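Local coordinates for major capsid protein (PDB 5TIP), which self-assembles as trimers into the large icosahedral, glycan-coated capsid of Paramecium bursaria Chlorella virus 1, at residues A[81-85]-A[298-303]; A[276-280]-A[292-297]. One frame throughout, in Å; residues are numbered along the deposited sequence.

Contact 1: residues A[81-85]-A[298-303]; sequences GGTTY and DYGNTG. With BGC (beta-D-glucopyranose), chain F; GLA (alpha-D-galactopyranose), chain B; FUC (alpha-L-fucopyranose), chain C.
The glycan site at Asn301 lies where two loops meet, one from each jelly-roll of this double jelly-roll capsid protein, and at their junction Gly82 lies against Gly300. Their CA atoms are only 3.9 Å apart, an approach made possible by the bare CA of Gly300. Gly300 N, in a short 3-10 segment, donates to Gly82 O at 2.9 Å, coming from above the carbonyl plane rather than within it. The same oxygen accepts a second bond, from O6 of the galactose, so protein and sugar share one carbonyl. Gly82, whose phi is positive (74°), brings its bare CA to 3.6 Å from O2 of the glucose on Asn301.

That glucose is joined through its C1 to Asn301 ND2, the beta-linkage of an N-glycan. Asp298 steadies the junction with both oxygens: OD1 accepts from glucose O2 at 2.8 Å, while OD2 takes the remaining N-H of Asn301 ND2, also at 2.8 Å. The latter bond stays close to the asparagine amide plane but meets the carboxylate from above its own plane. The carboxylate therefore grips the linkage nitrogen and the first sugar together, which should limit rotation of the glycan stem.

Farther along the contact, the Tyr85 ring lies against Thr302. With Tyr85 CG anti to the backbone N (chi1 -170°), the ring presents one face to Thr302 CB, which sits 3.5 Å from the ring centroid and almost exactly on the normal, a CH-pi contact. Thr302 OG1 bonds back to Tyr299 O at 2.6 Å, and this carbonyl in turn packs against Tyr85 CB at 3.1 Å. Gly300 O approaches the edge of the tyrosine ring and is also hydrogen-bonded by Arg129.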
ATOM      1  N   GLY A  81      23.051  17.660   6.369  1.00 26.93           N
ATOM      2  CA  GLY A  81      21.715  17.098   6.268  1.00 27.09           C
ATOM      3  C   GLY A  81      20.796  17.978   5.439  1.00 27.24           C
ATOM      4  O   GLY A  81      20.781  19.203   5.572  1.00 28.86           O
ATOM      5  N   GLY A  82      20.026  17.336   4.564  1.00 25.20           N
ATOM      6  CA  GLY A  82      19.043  18.045   3.771  1.00 26.29           C
ATOM      7  C   GLY A  82      19.603  18.876   2.642  1.00 26.70           C
ATOM      8  O   GLY A  82      18.957  19.835   2.214  1.00 27.83           O
ATOM      9  N   THR A  83      20.791  18.542   2.140  1.00 28.23           N
ATOM     10  CA  THR A  83      21.415  19.304   1.068  1.00 28.03           C
ATOM     11  C   THR A  83      21.398  18.570  -0.266  1.00 23.79           C
ATOM     12  O   THR A  83      21.975  19.063  -1.240  1.00 23.57           O
ATOM     13  CB  THR A  83      22.851  19.670   1.445  1.00 30.35           C
ATOM     14  OG1 THR A  83      23.590  18.476   1.732  1.00 34.24           O
ATOM     15  CG2 THR A  83      22.866  20.579   2.664  1.00 27.54           C
ATOM     16  N   THR A  84      20.753  17.409  -0.338  1.00 25.80           N
ATOM     17  CA  THR A  84      20.608  16.672  -1.585  1.00 24.89           C
ATOM     18  C   THR A  84      19.141  16.331  -1.797  1.00 27.14           C
ATOM     19  O   THR A  84      18.370  16.206  -0.841  1.00 29.87           O
ATOM     20  CB  THR A  84      21.443  15.383  -1.595  1.00 23.18           C
ATOM     21  OG1 THR A  84      21.065  14.557  -0.487  1.00 24.71           O
ATOM     22  CG2 THR A  84      22.928  15.702  -1.503  1.00 22.08           C
ATOM     23  N   TYR A  85      18.759  16.182  -3.066  1.00 26.01           N
ATOM     24  CA  TYR A  85      17.391  15.813  -3.430  1.00 21.95           C
ATOM     25  C   TYR A  85      17.469  14.865  -4.623  1.00 23.29           C
ATOM     26  O   TYR A  85      17.589  15.311  -5.768  1.00 26.84           O
ATOM     27  CB  TYR A  85      16.550  17.043  -3.752  1.00 19.92           C
ATOM     28  CG  TYR A  85      15.072  16.756  -3.901  1.00 20.74           C
ATOM     29  CD1 TYR A  85      14.312  16.353  -2.811  1.00 21.02           C
ATOM     30  CD2 TYR A  85      14.434  16.900  -5.126  1.00 23.31           C
ATOM     31  CE1 TYR A  85      12.962  16.092  -2.937  1.00 21.73           C
ATOM     32  CE2 TYR A  85      13.080  16.641  -5.261  1.00 24.11           C
ATOM     33  CZ  TYR A  85      12.350  16.239  -4.163  1.00 23.86           C
ATOM     34  OH  TYR A  85      11.004  15.980  -4.288  1.00 28.02           O
ATOM     35  N   ASP A 298      14.833  24.278   0.657  1.00 33.67           N
ATOM     36  CA  ASP A 298      15.233  23.234   1.596  1.00 32.20           C
ATOM     37  C   ASP A 298      15.423  21.982   0.749  1.00 30.51           C
ATOM     38  O   ASP A 298      14.490  21.208   0.532  1.00 31.99           O
ATOM     39  CB  ASP A 298      14.181  23.051   2.683  1.00 31.11           C
ATOM     40  CG  ASP A 298      14.606  22.066   3.761  1.00 33.08           C
ATOM     41  OD1 ASP A 298      15.689  21.455   3.633  1.00 33.37           O
ATOM     42  OD2 ASP A 298      13.853  21.907   4.746  1.00 33.24           O
ATOM     43  N   TYR A 299      16.654  21.793   0.262  1.00 27.70           N
ATOM     44  CA  TYR A 299      16.913  20.837  -0.813  1.00 25.97           C
ATOM     45  C   TYR A 299      16.385  19.447  -0.479  1.00 24.92           C
ATOM     46  O   TYR A 299      15.719  18.809  -1.303  1.00 26.70           O
ATOM     47  CB  TYR A 299      18.411  20.780  -1.112  1.00 23.80           C
ATOM     48  CG  TYR A 299      18.967  22.050  -1.711  1.00 25.75           C
ATOM     49  CD1 TYR A 299      18.687  22.402  -3.025  1.00 28.20           C
ATOM     50  CD2 TYR A 299      19.782  22.893  -0.968  1.00 23.74           C
ATOM     51  CE1 TYR A 299      19.197  23.561  -3.579  1.00 26.75           C
ATOM     52  CE2 TYR A 299      20.297  24.052  -1.514  1.00 24.00           C
ATOM     53  CZ  TYR A 299      20.001  24.381  -2.818  1.00 25.07           C
ATOM     54  OH  TYR A 299      20.511  25.535  -3.365  1.00 30.21           O
ATOM     55  N   GLY A 300      16.659  18.967   0.733  1.00 24.33           N
ATOM     56  CA  GLY A 300      16.173  17.659   1.131  1.00 22.29           C
ATOM     57  C   GLY A 300      14.665  17.565   1.191  1.00 22.40           C
ATOM     58  O   GLY A 300      14.116  16.458   1.133  1.00 22.34           O
ATOM     59  N   ASN A 301      13.980  18.702   1.293  1.00 22.41           N
ATOM     60  CA  ASN A 301      12.527  18.733   1.387  1.00 22.64           C
ATOM     61  C   ASN A 301      11.950  19.590   0.267  1.00 24.43           C
ATOM     62  O   ASN A 301      11.075  20.431   0.500  1.00 28.69           O
ATOM     63  CB  ASN A 301      12.102  19.256   2.764  1.00 26.35           C
ATOM     64  CG  ASN A 301      12.716  18.456   3.907  1.00 29.85           C
ATOM     65  OD1 ASN A 301      12.613  17.230   3.941  1.00 34.85           O
ATOM     66  ND2 ASN A 301      13.358  19.150   4.846  1.00 34.01           N
ATOM     67  N   THR A 302      12.446  19.381  -0.956  1.00 24.28           N
ATOM     68  CA  THR A 302      12.036  20.204  -2.090  1.00 22.66           C
ATOM     69  C   THR A 302      10.560  20.010  -2.418  1.00 24.36           C
ATOM     70  O   THR A 302       9.864  20.972  -2.769  1.00 27.86           O
ATOM     71  CB  THR A 302      12.904  19.879  -3.307  1.00 21.37           C
ATOM     72  OG1 THR A 302      14.270  20.205  -3.019  1.00 24.04           O
ATOM     73  CG2 THR A 302      12.454  20.669  -4.521  1.00 23.32           C
ATOM     74  N   GLY A 303      10.061  18.785  -2.298  1.00 25.30           N
ATOM     75  CA  GLY A 303       8.664  18.536  -2.578  1.00 23.45           C
ATOM     76  C   GLY A 303       7.753  19.048  -1.478  1.00 23.94           C
ATOM     77  O   GLY A 303       8.175  19.351  -0.362  1.00 24.94           O
TER
HETATM   78  C2  BGC F   1      15.138  19.102   6.461  1.00 26.37           C
HETATM   79  C3  BGC F   1      15.767  18.357   7.642  1.00 30.07           C
HETATM   80  C4  BGC F   1      14.690  17.789   8.554  1.00 32.64           C
HETATM   81  C5  BGC F   1      13.674  16.996   7.747  1.00 31.04           C
HETATM   82  C6  BGC F   1      12.552  16.508   8.649  1.00 30.78           C
HETATM   83  C1  BGC F   1      14.048  18.283   5.792  1.00 23.30           C
HETATM   84  O2  BGC F   1      16.099  19.388   5.453  1.00 27.46           O
HETATM   85  O3  BGC F   1      16.584  19.248   8.407  1.00 30.82           O
HETATM   86  O4  BGC F   1      15.281  16.981   9.569  1.00 37.68           O
HETATM   87  O5  BGC F   1      13.099  17.822   6.743  1.00 28.63           O
HETATM   88  O6  BGC F   1      11.984  17.625   9.337  1.00 32.07           O
HETATM   89  C1  GLA B   8      18.741  22.808   7.809  1.00 31.22           C
HETATM   90  C2  GLA B   8      17.679  23.897   7.721  1.00 31.25           C
HETATM   91  C3  GLA B   8      16.822  23.712   6.478  1.00 31.60           C
HETATM   92  C4  GLA B   8      17.703  23.583   5.243  1.00 32.44           C
HETATM   93  C5  GLA B   8      18.771  22.516   5.453  1.00 34.49           C
HETATM   94  C6  GLA B   8      19.704  22.449   4.251  1.00 37.58           C
HETATM   95  O2  GLA B   8      16.845  23.853   8.885  1.00 35.26           O
HETATM   96  O3  GLA B   8      15.947  24.833   6.327  1.00 34.37           O
HETATM   97  O4  GLA B   8      18.331  24.839   4.966  1.00 33.77           O
HETATM   98  O5  GLA B   8      19.532  22.809   6.623  1.00 35.04           O
HETATM   99  O6  GLA B   8      18.930  22.396   3.049  1.00 38.12           O
HETATM  100  C1  FUC C   2      17.924  19.279   7.886  1.00 27.37           C
HETATM  101  C2  FUC C   2      18.637  20.473   8.501  1.00 25.91           C
HETATM  102  C3  FUC C   2      18.698  20.278  10.011  1.00 26.15           C
HETATM  103  C4  FUC C   2      19.414  18.968  10.320  1.00 28.26           C
HETATM  104  C5  FUC C   2      18.709  17.832   9.586  1.00 27.68           C
HETATM  105  C6  FUC C   2      19.409  16.501   9.832  1.00 27.95           C
HETATM  106  O2  FUC C   2      17.939  21.678   8.178  1.00 28.69           O
HETATM  107  O3  FUC C   2      19.357  21.381  10.640  1.00 27.46           O
HETATM  108  O4  FUC C   2      20.781  19.074   9.903  1.00 32.22           O
HETATM  109  O5  FUC C   2      18.687  18.112   8.188  1.00 28.71           O

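Contact 2: residues A[276-280]-A[292-297]; sequences ALANI and ATVTTP. With BGC (beta-D-glucopyranose), chain E.
Leu277 reaches across to the turn at 293-296 and to Pro297, and each part of its side chain can be followed in turn. CB lies 3.5 Å from Val294 O, and CG is farther from the same carbonyl. At the tip, CD1 lies over backbone, 3.4 Å from Val294 O and close to Pro297 N, and also touches Pro297 CG; CD2 meets the ring at Pro297 CB, 3.7 Å away. CG stands anti to the leucine's own carbonyl carbon (chi1 -54°), a setting that carries both methyls to Pro297, the two side chains slanting past each other.

The surface that receives it is a type I beta turn from Thr293 to Thr296, overlapped by an ST turn in which Thr293 OG1 accepts from Thr295 N at 3.3 Å. Both turns belong to the long excursion between strands 257-266 and 312-319 of the second jelly-roll, where the chain folds back without regular strand pairing. Backbone hydrogen bonds join both Thr293 and Thr296 to Ser285.

Val294 adds a second contact, its CG1 lying 3.8 Å from Asn279 N and beside Ala278 C. Beyond it, Asn279 forms the centre of an inverse gamma turn and carries an N-linked glucose on ND2. Its CG is anti to the backbone N (chi1 -167°), extending the amide past Ala292: OD1 comes 3.5 Å from Ala292 CB, and that methyl also touches glucose C1 at 3.8 Å. Gly288 N donates to Asn279 OD1, while ND2 makes a weak hydrogen bond to Thr390 O, so both ends of the sugar-bearing amide have protein partners.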
ATOM      1  N   ALA A 276       6.460  26.831  -5.439  1.00 21.55           N
ATOM      2  CA  ALA A 276       7.143  28.057  -5.059  1.00 25.20           C
ATOM      3  C   ALA A 276       7.791  27.919  -3.687  1.00 25.76           C
ATOM      4  O   ALA A 276       7.306  27.195  -2.813  1.00 28.51           O
ATOM      5  CB  ALA A 276       6.167  29.232  -5.057  1.00 25.84           C
ATOM      6  N   LEU A 277       8.907  28.618  -3.508  1.00 26.50           N
ATOM      7  CA  LEU A 277       9.571  28.655  -2.214  1.00 27.73           C
ATOM      8  C   LEU A 277       8.915  29.702  -1.324  1.00 30.07           C
ATOM      9  O   LEU A 277       8.523  30.775  -1.790  1.00 32.98           O
ATOM     10  CB  LEU A 277      11.060  28.965  -2.381  1.00 27.92           C
ATOM     11  CG  LEU A 277      11.855  28.070  -3.335  1.00 28.18           C
ATOM     12  CD1 LEU A 277      13.313  28.501  -3.395  1.00 29.90           C
ATOM     13  CD2 LEU A 277      11.742  26.611  -2.926  1.00 26.62           C
ATOM     14  N   ALA A 278       8.797  29.383  -0.036  1.00 30.92           N
ATOM     15  CA  ALA A 278       8.141  30.272   0.911  1.00 29.24           C
ATOM     16  C   ALA A 278       8.748  30.071   2.291  1.00 26.71           C
ATOM     17  O   ALA A 278       9.404  29.064   2.563  1.00 26.94           O
ATOM     18  CB  ALA A 278       6.626  30.037   0.954  1.00 26.62           C
ATOM     19  N   ASN A 279       8.511  31.047   3.163  1.00 25.91           N
ATOM     20  CA  ASN A 279       9.047  31.040   4.525  1.00 26.29           C
ATOM     21  C   ASN A 279       8.142  30.258   5.475  1.00 28.40           C
ATOM     22  O   ASN A 279       7.713  30.749   6.518  1.00 31.46           O
ATOM     23  CB  ASN A 279       9.251  32.476   4.995  1.00 28.35           C
ATOM     24  CG  ASN A 279      10.094  32.586   6.258  1.00 33.74           C
ATOM     25  OD1 ASN A 279      10.540  31.589   6.828  1.00 32.39           O
ATOM     26  ND2 ASN A 279      10.350  33.826   6.669  1.00 41.73           N
ATOM     27  N   ILE A 280       7.833  29.023   5.094  1.00 27.76           N
ATOM     28  CA  ILE A 280       7.132  28.077   5.959  1.00 26.72           C
ATOM     29  C   ILE A 280       7.996  26.824   6.037  1.00 26.88           C
ATOM     30  O   ILE A 280       8.737  26.534   5.087  1.00 27.67           O
ATOM     31  CB  ILE A 280       5.716  27.772   5.444  1.00 31.51           C
ATOM     32  CG1 ILE A 280       5.764  27.262   4.002  1.00 32.19           C
ATOM     33  CG2 ILE A 280       4.828  29.003   5.558  1.00 31.93           C
ATOM     34  CD1 ILE A 280       4.403  26.934   3.427  1.00 31.93           C
ATOM     35  N   ALA A 292      16.347  32.619   7.186  1.00 35.08           N
ATOM     36  CA  ALA A 292      15.446  32.187   6.127  1.00 35.45           C
ATOM     37  C   ALA A 292      15.680  32.989   4.855  1.00 35.07           C
ATOM     38  O   ALA A 292      15.879  34.206   4.892  1.00 35.62           O
ATOM     39  CB  ALA A 292      13.993  32.327   6.576  1.00 36.67           C
ATOM     40  N   THR A 293      15.649  32.293   3.720  1.00 35.88           N
ATOM     41  CA  THR A 293      15.774  32.933   2.415  1.00 37.80           C
ATOM     42  C   THR A 293      14.931  32.150   1.420  1.00 35.76           C
ATOM     43  O   THR A 293      15.111  30.938   1.267  1.00 37.10           O
ATOM     44  CB  THR A 293      17.239  33.003   1.965  1.00 41.16           C
ATOM     45  OG1 THR A 293      17.303  33.333   0.571  1.00 43.64           O
ATOM     46  CG2 THR A 293      17.959  31.681   2.219  1.00 39.54           C
ATOM     47  N   VAL A 294      14.006  32.843   0.756  1.00 33.69           N
ATOM     48  CA  VAL A 294      13.099  32.213  -0.197  1.00 32.40           C
ATOM     49  C   VAL A 294      13.772  32.103  -1.560  1.00 33.11           C
ATOM     50  O   VAL A 294      13.124  31.779  -2.561  1.00 33.63           O
ATOM     51  CB  VAL A 294      11.776  32.991  -0.298  1.00 29.54           C
ATOM     52  CG1 VAL A 294      11.055  32.987   1.041  1.00 26.98           C
ATOM     53  CG2 VAL A 294      12.034  34.416  -0.762  1.00 30.03           C
ATOM     54  N   THR A 295      15.078  32.366  -1.607  1.00 32.06           N
ATOM     55  CA  THR A 295      15.841  32.214  -2.838  1.00 29.91           C
ATOM     56  C   THR A 295      16.399  30.807  -2.995  1.00 31.78           C
ATOM     57  O   THR A 295      16.600  30.344  -4.124  1.00 33.87           O
ATOM     58  CB  THR A 295      16.988  33.227  -2.871  1.00 34.16           C
ATOM     59  OG1 THR A 295      16.490  34.522  -2.516  1.00 36.46           O
ATOM     60  CG2 THR A 295      17.597  33.300  -4.263  1.00 33.60           C
ATOM     61  N   THR A 296      16.630  30.114  -1.883  1.00 32.32           N
ATOM     62  CA  THR A 296      17.225  28.793  -1.866  1.00 32.86           C
ATOM     63  C   THR A 296      16.252  27.804  -1.242  1.00 31.76           C
ATOM     64  O   THR A 296      15.664  28.100  -0.192  1.00 33.92           O
ATOM     65  CB  THR A 296      18.541  28.807  -1.069  1.00 33.39           C
ATOM     66  OG1 THR A 296      19.471  29.702  -1.691  1.00 36.44           O
ATOM     67  CG2 THR A 296      19.146  27.420  -0.993  1.00 31.78           C
ATOM     68  N   PRO A 297      16.043  26.641  -1.849  1.00 28.26           N
ATOM     69  CA  PRO A 297      15.112  25.664  -1.282  1.00 28.32           C
ATOM     70  C   PRO A 297      15.717  24.925  -0.098  1.00 33.34           C
ATOM     71  O   PRO A 297      16.926  24.937   0.138  1.00 35.16           O
ATOM     72  CB  PRO A 297      14.851  24.693  -2.443  1.00 28.05           C
ATOM     73  CG  PRO A 297      15.475  25.321  -3.653  1.00 29.48           C
ATOM     74  CD  PRO A 297      16.561  26.209  -3.156  1.00 29.46           C
TER
HETATM   75  C2  BGC E   1      11.236  35.442   8.104  1.00 30.69           C
HETATM   76  C3  BGC E   1      11.632  35.835   9.519  1.00 34.29           C
HETATM   77  C4  BGC E   1      10.552  35.365  10.482  1.00 33.82           C
HETATM   78  C5  BGC E   1      10.249  33.883  10.294  1.00 29.50           C
HETATM   79  C6  BGC E   1       9.097  33.465  11.200  1.00 26.94           C
HETATM   80  C1  BGC E   1      10.922  33.954   8.000  1.00 25.85           C
HETATM   81  O2  BGC E   1      12.298  35.773   7.208  1.00 33.50           O
HETATM   82  O3  BGC E   1      11.704  37.259   9.602  1.00 37.89           O
HETATM   83  O4  BGC E   1      10.964  35.609  11.833  1.00 33.60           O
HETATM   84  O5  BGC E   1       9.904  33.600   8.936  1.00 26.57           O
HETATM   85  O6  BGC E   1       8.789  32.084  10.984  1.00 28.87           O

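How the contacts relate
From the N terminus, the chain first passes 81-85, in the loop between strand 65-76 and helix 87-91 of the first jelly-roll. It then completes that domain and enters the second before reaching 276-280, in the long loop after strand 257-266. After eleven intervening residues, 292-297 folds back on it, so contact 2 closes a short local loop. The chain runs directly on into 298-303, which returns to 81-85 and closes contact 1 over 212 intervening residues. Contact 2 is thus nested within contact 1. The shorter closure shapes one loop of the second domain; the longer one ties that loop to the first domain, and each includes a glycosylated asparagine.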